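Local coordinates for ectonucleoside triphosphate diphosphohydrolase 4 (Homo sapiens, PDB 6WG5), which belongs to the GDA1/CD39 family of nucleoside phosphatases, whose fold is related to that of actin-like ATPases, at residues A[234-247]-A[361-375]. Sequence-based numbering, arbitrary orientation. Where two conformers were deposited one is given.
Sequences YEVPKTVSFASSQQ and ETQTSLNGVYQPPIH. With NAG (2-acetamido-2-deoxy-beta-D-glucopyranose), chain B.
Tyr-234 reaches from the end of strand 229-235 to the loop 361-375, where its OH gives a hydrogen bond to Pro-372 O at 2.9 Å, with the donor tilted 18° from the carbonyl plane. A proline has no N-H, but its carbonyl still accepts, and tyrosine suits this buried spot because one ring supplies both an apolar face and a donor. Ile-374 CD1 lies over that face, 4.1 Å from the ring centroid, a CH-pi contact. Because CG of Tyr-234 sits between backbone N and carbonyl carbon (chi1 54°), the ring is directed at the loop. Beside it Val-236 sets CG2 against Pro-372 CB at 3.9 Å, two compact apolar groups meeting at about a right angle. Strand 229-235 belongs to a mixed six-stranded sheet of this actin-related fold, and its neighbour, strand 270-279, backs the same corner: Tyr-274 meets the Tyr-234 ring and its OH is hydrogen-bonded to Tyr-370 O. Farther along, Phe-242 and Gln-247 both approach Tyr-370 from the same side. Phe-242 comes obliquely near the hydroxyl end, planes 47° apart, while Gln-247 NE2 lies 3.6 Å from Tyr-370 CD1. Gln-247 OE1 takes the N-H of Ala-243, tying the residue before N-cap Ser-244 to the first turn of helix 245-254. Packing loosens toward solvent: exposed Lys-238 brings only NZ near His-375, 4.0 Å from CE1, and poorly ordered Ala-243 merely approaches partly exposed Gln-363.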
loop_
_atom_site.group_PDB
_atom_site.type_symbol
_atom_site.label_atom_id
_atom_site.label_comp_id
_atom_site.label_asym_id
_atom_site.label_seq_id
_atom_site.Cartn_x
_atom_site.Cartn_y
_atom_site.Cartn_z
ATOM N N TYR A 234 -4.749 -1.500 8.897
ATOM C CA TYR A 234 -4.533 -2.542 9.889
ATOM C C TYR A 234 -5.870 -3.110 10.342
ATOM O O TYR A 234 -6.927 -2.511 10.136
ATOM C CB TYR A 234 -3.740 -2.018 11.090
ATOM C CG TYR A 234 -4.329 -0.788 11.738
ATOM C CD1 TYR A 234 -5.199 -0.893 12.813
ATOM C CD2 TYR A 234 -4.000 0.479 11.284
ATOM C CE1 TYR A 234 -5.729 0.232 13.412
ATOM C CE2 TYR A 234 -4.524 1.607 11.875
ATOM C CZ TYR A 234 -5.387 1.479 12.937
ATOM O OH TYR A 234 -5.908 2.612 13.522
ATOM N N GLU A 235 -5.798 -4.282 10.965
ATOM C CA GLU A 235 -6.983 -4.951 11.474
ATOM C C GLU A 235 -7.381 -4.370 12.822
ATOM O O GLU A 235 -6.527 -4.029 13.645
ATOM C CB GLU A 235 -6.729 -6.453 11.613
ATOM C CG GLU A 235 -7.905 -7.229 12.193
ATOM C CD GLU A 235 -7.581 -8.689 12.443
ATOM O OE1 GLU A 235 -6.456 -9.118 12.112
ATOM O OE2 GLU A 235 -8.455 -9.405 12.979
ATOM N N VAL A 236 -8.685 -4.264 13.041
ATOM C CA VAL A 236 -9.234 -3.824 14.321
ATOM C C VAL A 236 -9.881 -5.038 14.980
ATOM O O VAL A 236 -11.066 -5.310 14.744
ATOM C CB VAL A 236 -10.236 -2.677 14.130
ATOM C CG1 VAL A 236 -10.722 -2.162 15.475
ATOM C CG2 VAL A 236 -9.603 -1.554 13.319
ATOM N N PRO A 237 -9.150 -5.799 15.801
ATOM C CA PRO A 237 -9.713 -7.072 16.286
ATOM C C PRO A 237 -10.834 -6.894 17.292
ATOM O O PRO A 237 -11.824 -7.634 17.243
ATOM C CB PRO A 237 -8.499 -7.782 16.913
ATOM C CG PRO A 237 -7.297 -6.960 16.540
ATOM C CD PRO A 237 -7.789 -5.576 16.313
ATOM N N LYS A 238 -10.705 -5.943 18.211
ATOM C CA LYS A 238 -11.648 -5.799 19.308
ATOM C C LYS A 238 -12.790 -4.862 18.936
ATOM O O LYS A 238 -12.634 -3.948 18.121
ATOM C CB LYS A 238 -10.943 -5.273 20.559
ATOM C CG LYS A 238 -10.242 -6.348 21.373
ATOM C CD LYS A 238 -9.655 -5.774 22.655
ATOM C CE LYS A 238 -9.115 -6.871 23.561
ATOM N NZ LYS A 238 -7.823 -6.486 24.198
ATOM N N THR A 239 -13.947 -5.104 19.551
ATOM C CA THR A 239 -15.090 -4.218 19.386
ATOM C C THR A 239 -14.687 -2.780 19.680
ATOM O O THR A 239 -13.950 -2.504 20.630
ATOM C CB THR A 239 -16.227 -4.645 20.320
ATOM O OG1 THR A 239 -16.583 -6.008 20.055
ATOM C CG2 THR A 239 -17.452 -3.760 20.125
ATOM N N VAL A 240 -15.177 -1.860 18.855
ATOM C CA VAL A 240 -14.863 -0.442 18.981
ATOM C C VAL A 240 -16.062 0.265 19.593
ATOM O O VAL A 240 -17.205 0.051 19.166
ATOM C CB VAL A 240 -14.502 0.171 17.616
ATOM C CG1 VAL A 240 -14.139 1.642 17.768
ATOM C CG2 VAL A 240 -13.357 -0.594 16.977
ATOM N N SER A 241 -15.804 1.105 20.590
ATOM C CA SER A 241 -16.830 1.925 21.225
ATOM C C SER A 241 -16.639 3.361 20.751
ATOM O O SER A 241 -15.651 4.013 21.109
ATOM C CB SER A 241 -16.746 1.824 22.746
ATOM O OG SER A 241 -15.436 2.107 23.206
ATOM N N PHE A 242 -17.578 3.847 19.946
ATOM C CA PHE A 242 -17.476 5.184 19.383
ATOM C C PHE A 242 -18.014 6.224 20.358
ATOM O O PHE A 242 -18.960 5.974 21.111
ATOM C CB PHE A 242 -18.239 5.269 18.060
ATOM C CG PHE A 242 -17.763 4.290 17.027
ATOM C CD1 PHE A 242 -16.686 4.593 16.210
ATOM C CD2 PHE A 242 -18.390 3.066 16.873
ATOM C CE1 PHE A 242 -16.246 3.694 15.259
ATOM C CE2 PHE A 242 -17.953 2.162 15.925
ATOM C CZ PHE A 242 -16.879 2.476 15.116
ATOM N N ALA A 243 -17.399 7.408 20.331
ATOM C CA ALA A 243 -17.790 8.481 21.235
ATOM C C ALA A 243 -19.041 9.207 20.761
ATOM O O ALA A 243 -19.823 9.690 21.588
ATOM C CB ALA A 243 -16.642 9.480 21.390
ATOM N N SER A 244 -19.249 9.291 19.448
ATOM C CA SER A 244 -20.379 10.015 18.885
ATOM C C SER A 244 -20.939 9.239 17.704
ATOM O O SER A 244 -20.200 8.588 16.961
ATOM C CB SER A 244 -19.972 11.423 18.432
ATOM O OG SER A 244 -19.195 12.077 19.420
ATOM N N SER A 245 -22.262 9.313 17.538
ATOM C CA SER A 245 -22.875 8.725 16.354
ATOM C C SER A 245 -22.279 9.324 15.090
ATOM O O SER A 245 -22.134 8.628 14.079
ATOM C CB SER A 245 -24.390 8.933 16.380
ATOM O OG SER A 245 -24.982 8.236 17.462
ATOM N N GLN A 246 -21.920 10.610 15.132
ATOM C CA GLN A 246 -21.229 11.231 14.007
ATOM C C GLN A 246 -19.857 10.605 13.796
ATOM O O GLN A 246 -19.460 10.331 12.658
ATOM C CB GLN A 246 -21.100 12.736 14.241
ATOM C CG GLN A 246 -20.233 13.459 13.220
ATOM C CD GLN A 246 -20.093 14.939 13.518
ATOM O OE1 GLN A 246 -20.971 15.546 14.131
ATOM N NE2 GLN A 246 -18.978 15.524 13.095
ATOM N N GLN A 247 -19.110 10.385 14.882
ATOM C CA GLN A 247 -17.813 9.729 14.761
ATOM C C GLN A 247 -17.951 8.384 14.061
ATOM O O GLN A 247 -17.106 8.014 13.237
ATOM C CB GLN A 247 -17.182 9.548 16.142
ATOM C CG GLN A 247 -15.686 9.275 16.101
ATOM C CD GLN A 247 -15.144 8.778 17.426
ATOM O OE1 GLN A 247 -15.734 7.909 18.066
ATOM N NE2 GLN A 247 -14.012 9.332 17.847
ATOM N N GLU A 361 -9.141 16.680 18.810
ATOM C CA GLU A 361 -10.142 15.635 18.972
ATOM C C GLU A 361 -9.478 14.314 19.341
ATOM O O GLU A 361 -8.431 13.950 18.796
ATOM C CB GLU A 361 -10.951 15.475 17.685
ATOM C CG GLU A 361 -12.200 14.617 17.836
ATOM C CD GLU A 361 -12.924 14.400 16.519
ATOM O OE1 GLU A 361 -13.588 13.352 16.368
ATOM O OE2 GLU A 361 -12.823 15.275 15.633
ATOM N N THR A 362 -10.094 13.596 20.274
ATOM C CA THR A 362 -9.568 12.306 20.695
ATOM C C THR A 362 -9.775 11.267 19.598
ATOM O O THR A 362 -10.731 11.333 18.820
ATOM C CB THR A 362 -10.248 11.851 21.988
ATOM O OG1 THR A 362 -10.200 12.909 22.954
ATOM C CG2 THR A 362 -9.559 10.624 22.567
ATOM N N GLN A 363 -8.854 10.304 19.536
ATOM C CA GLN A 363 -8.925 9.204 18.572
ATOM C C GLN A 363 -8.769 9.706 17.136
ATOM O O GLN A 363 -9.396 9.183 16.214
ATOM C CB GLN A 363 -10.229 8.414 18.725
ATOM C CG GLN A 363 -10.340 7.636 20.026
ATOM C CD GLN A 363 -11.741 7.109 20.273
ATOM O OE1 GLN A 363 -12.129 6.067 19.743
ATOM N NE2 GLN A 363 -12.511 7.832 21.082
ATOM N N THR A 364 -7.926 10.721 16.942
ATOM C CA THR A 364 -7.648 11.254 15.617
ATOM C C THR A 364 -6.145 11.346 15.400
ATOM O O THR A 364 -5.374 11.561 16.340
ATOM C CB THR A 364 -8.281 12.637 15.410
ATOM O OG1 THR A 364 -7.847 13.529 16.444
ATOM C CG2 THR A 364 -9.801 12.535 15.421
ATOM N N SER A 365 -5.737 11.181 14.142
ATOM C CA SER A 365 -4.328 11.196 13.770
ATOM C C SER A 365 -4.020 12.416 12.910
ATOM O O SER A 365 -3.984 13.540 13.415
ATOM C CB SER A 365 -3.961 9.903 13.037
ATOM O OG SER A 365 -4.827 9.678 11.940
ATOM N N LEU A 366 -3.795 12.213 11.615
ATOM C CA LEU A 366 -3.495 13.322 10.723
ATOM C C LEU A 366 -4.781 13.967 10.234
ATOM O O LEU A 366 -5.789 13.290 10.014
ATOM C CB LEU A 366 -2.682 12.844 9.520
ATOM C CG LEU A 366 -1.380 12.094 9.793
ATOM C CD1 LEU A 366 -0.732 11.695 8.482
ATOM C CD2 LEU A 366 -0.437 12.940 10.621
ATOM N N ASN A 367 -4.742 15.285 10.060
ATOM C CA ASN A 367 -5.835 16.020 9.436
ATOM C C ASN A 367 -7.153 15.837 10.178
ATOM O O ASN A 367 -8.225 15.999 9.589
ATOM C CB ASN A 367 -5.992 15.594 7.972
ATOM C CG ASN A 367 -6.265 16.759 7.045
ATOM O OD1 ASN A 367 -6.054 17.921 7.397
ATOM N ND2 ASN A 367 -6.729 16.450 5.840
ATOM N N GLY A 368 -7.095 15.495 11.464
ATOM C CA GLY A 368 -8.300 15.291 12.241
ATOM C C GLY A 368 -9.114 14.079 11.850
ATOM O O GLY A 368 -10.306 14.022 12.154
ATOM N N VAL A 369 -8.506 13.104 11.189
ATOM C CA VAL A 369 -9.216 11.913 10.737
ATOM C C VAL A 369 -9.257 10.903 11.872
ATOM O O VAL A 369 -8.286 10.747 12.621
ATOM C CB VAL A 369 -8.546 11.320 9.482
ATOM C CG1 VAL A 369 -9.185 9.988 9.108
ATOM C CG2 VAL A 369 -8.646 12.297 8.323
ATOM N N TYR A 370 -10.385 10.209 11.998
ATOM C CA TYR A 370 -10.545 9.229 13.063
ATOM C C TYR A 370 -9.613 8.044 12.853
ATOM O O TYR A 370 -9.371 7.613 11.722
ATOM C CB TYR A 370 -11.993 8.747 13.127
ATOM C CG TYR A 370 -12.171 7.496 13.955
ATOM C CD1 TYR A 370 -12.196 7.555 15.342
ATOM C CD2 TYR A 370 -12.310 6.254 13.350
ATOM C CE1 TYR A 370 -12.354 6.412 16.104
ATOM C CE2 TYR A 370 -12.468 5.105 14.101
ATOM C CZ TYR A 370 -12.490 5.190 15.478
ATOM O OH TYR A 370 -12.649 4.050 16.230
ATOM N N GLN A 371 -9.090 7.516 13.960
ATOM C CA GLN A 371 -8.220 6.348 13.934
ATOM C C GLN A 371 -8.632 5.384 15.042
ATOM O O GLN A 371 -8.632 5.770 16.216
ATOM C CB GLN A 371 -6.758 6.760 14.103
ATOM C CG GLN A 371 -5.784 5.594 14.100
ATOM C CD GLN A 371 -4.338 6.038 14.211
ATOM O OE1 GLN A 371 -3.828 6.744 13.344
ATOM N NE2 GLN A 371 -3.671 5.623 15.283
ATOM N N PRO A 372 -8.988 4.140 14.727
ATOM C CA PRO A 372 -9.347 3.204 15.784
ATOM C C PRO A 372 -8.147 2.914 16.663
ATOM O O PRO A 372 -6.992 2.959 16.201
ATOM C CB PRO A 372 -9.796 1.952 15.016
ATOM C CG PRO A 372 -10.012 2.384 13.616
ATOM C CD PRO A 372 -9.097 3.529 13.393
ATOM N N PRO A 373 -8.372 2.600 17.936
ATOM C CA PRO A 373 -7.239 2.326 18.824
ATOM C C PRO A 373 -6.433 1.135 18.331
ATOM O O PRO A 373 -6.982 0.156 17.823
ATOM C CB PRO A 373 -7.905 2.040 20.174
ATOM C CG PRO A 373 -9.277 1.570 19.822
ATOM C CD PRO A 373 -9.663 2.347 18.599
ATOM N N ILE A 374 -5.115 1.232 18.476
ATOM C CA ILE A 374 -4.198 0.157 18.113
ATOM C C ILE A 374 -3.721 -0.515 19.392
ATOM O O ILE A 374 -3.283 0.160 20.333
ATOM C CB ILE A 374 -3.007 0.686 17.297
ATOM C CG1 ILE A 374 -3.490 1.284 15.971
ATOM C CG2 ILE A 374 -1.996 -0.429 17.038
ATOM C CD1 ILE A 374 -2.406 2.025 15.199
ATOM N N HIS A 375 -3.808 -1.844 19.428
ATOM C CA HIS A 375 -3.283 -2.628 20.544
ATOM C C HIS A 375 -1.769 -2.713 20.373
ATOM O O HIS A 375 -1.212 -3.704 19.894
ATOM C CB HIS A 375 -3.935 -4.004 20.575
ATOM C CG HIS A 375 -3.808 -4.706 21.891
ATOM N ND1 HIS A 375 -4.094 -6.045 22.049
ATOM C CD2 HIS A 375 -3.437 -4.253 23.112
ATOM C CE1 HIS A 375 -3.899 -6.389 23.311
ATOM N NE2 HIS A 375 -3.499 -5.319 23.976
HETATM C C1 NAG B . -3.950 21.310 6.443
HETATM C C2 NAG B . -4.415 21.037 5.009
HETATM C C3 NAG B . -4.599 22.348 4.243
HETATM C C4 NAG B . -5.454 23.336 5.026
HETATM C C5 NAG B . -4.909 23.499 6.437
HETATM C C6 NAG B . -5.779 24.365 7.317
HETATM C C7 NAG B . -3.783 18.996 3.790
HETATM C C8 NAG B . -2.672 18.269 3.095
HETATM N N2 NAG B . -3.464 20.184 4.314
HETATM O O3 NAG B . -5.212 22.069 2.988
HETATM O O4 NAG B . -5.409 24.608 4.388
HETATM O O5 NAG B . -4.841 22.216 7.069
HETATM O O6 NAG B . -5.423 24.228 8.686
HETATM O O7 NAG B . -4.914 18.529 3.874
#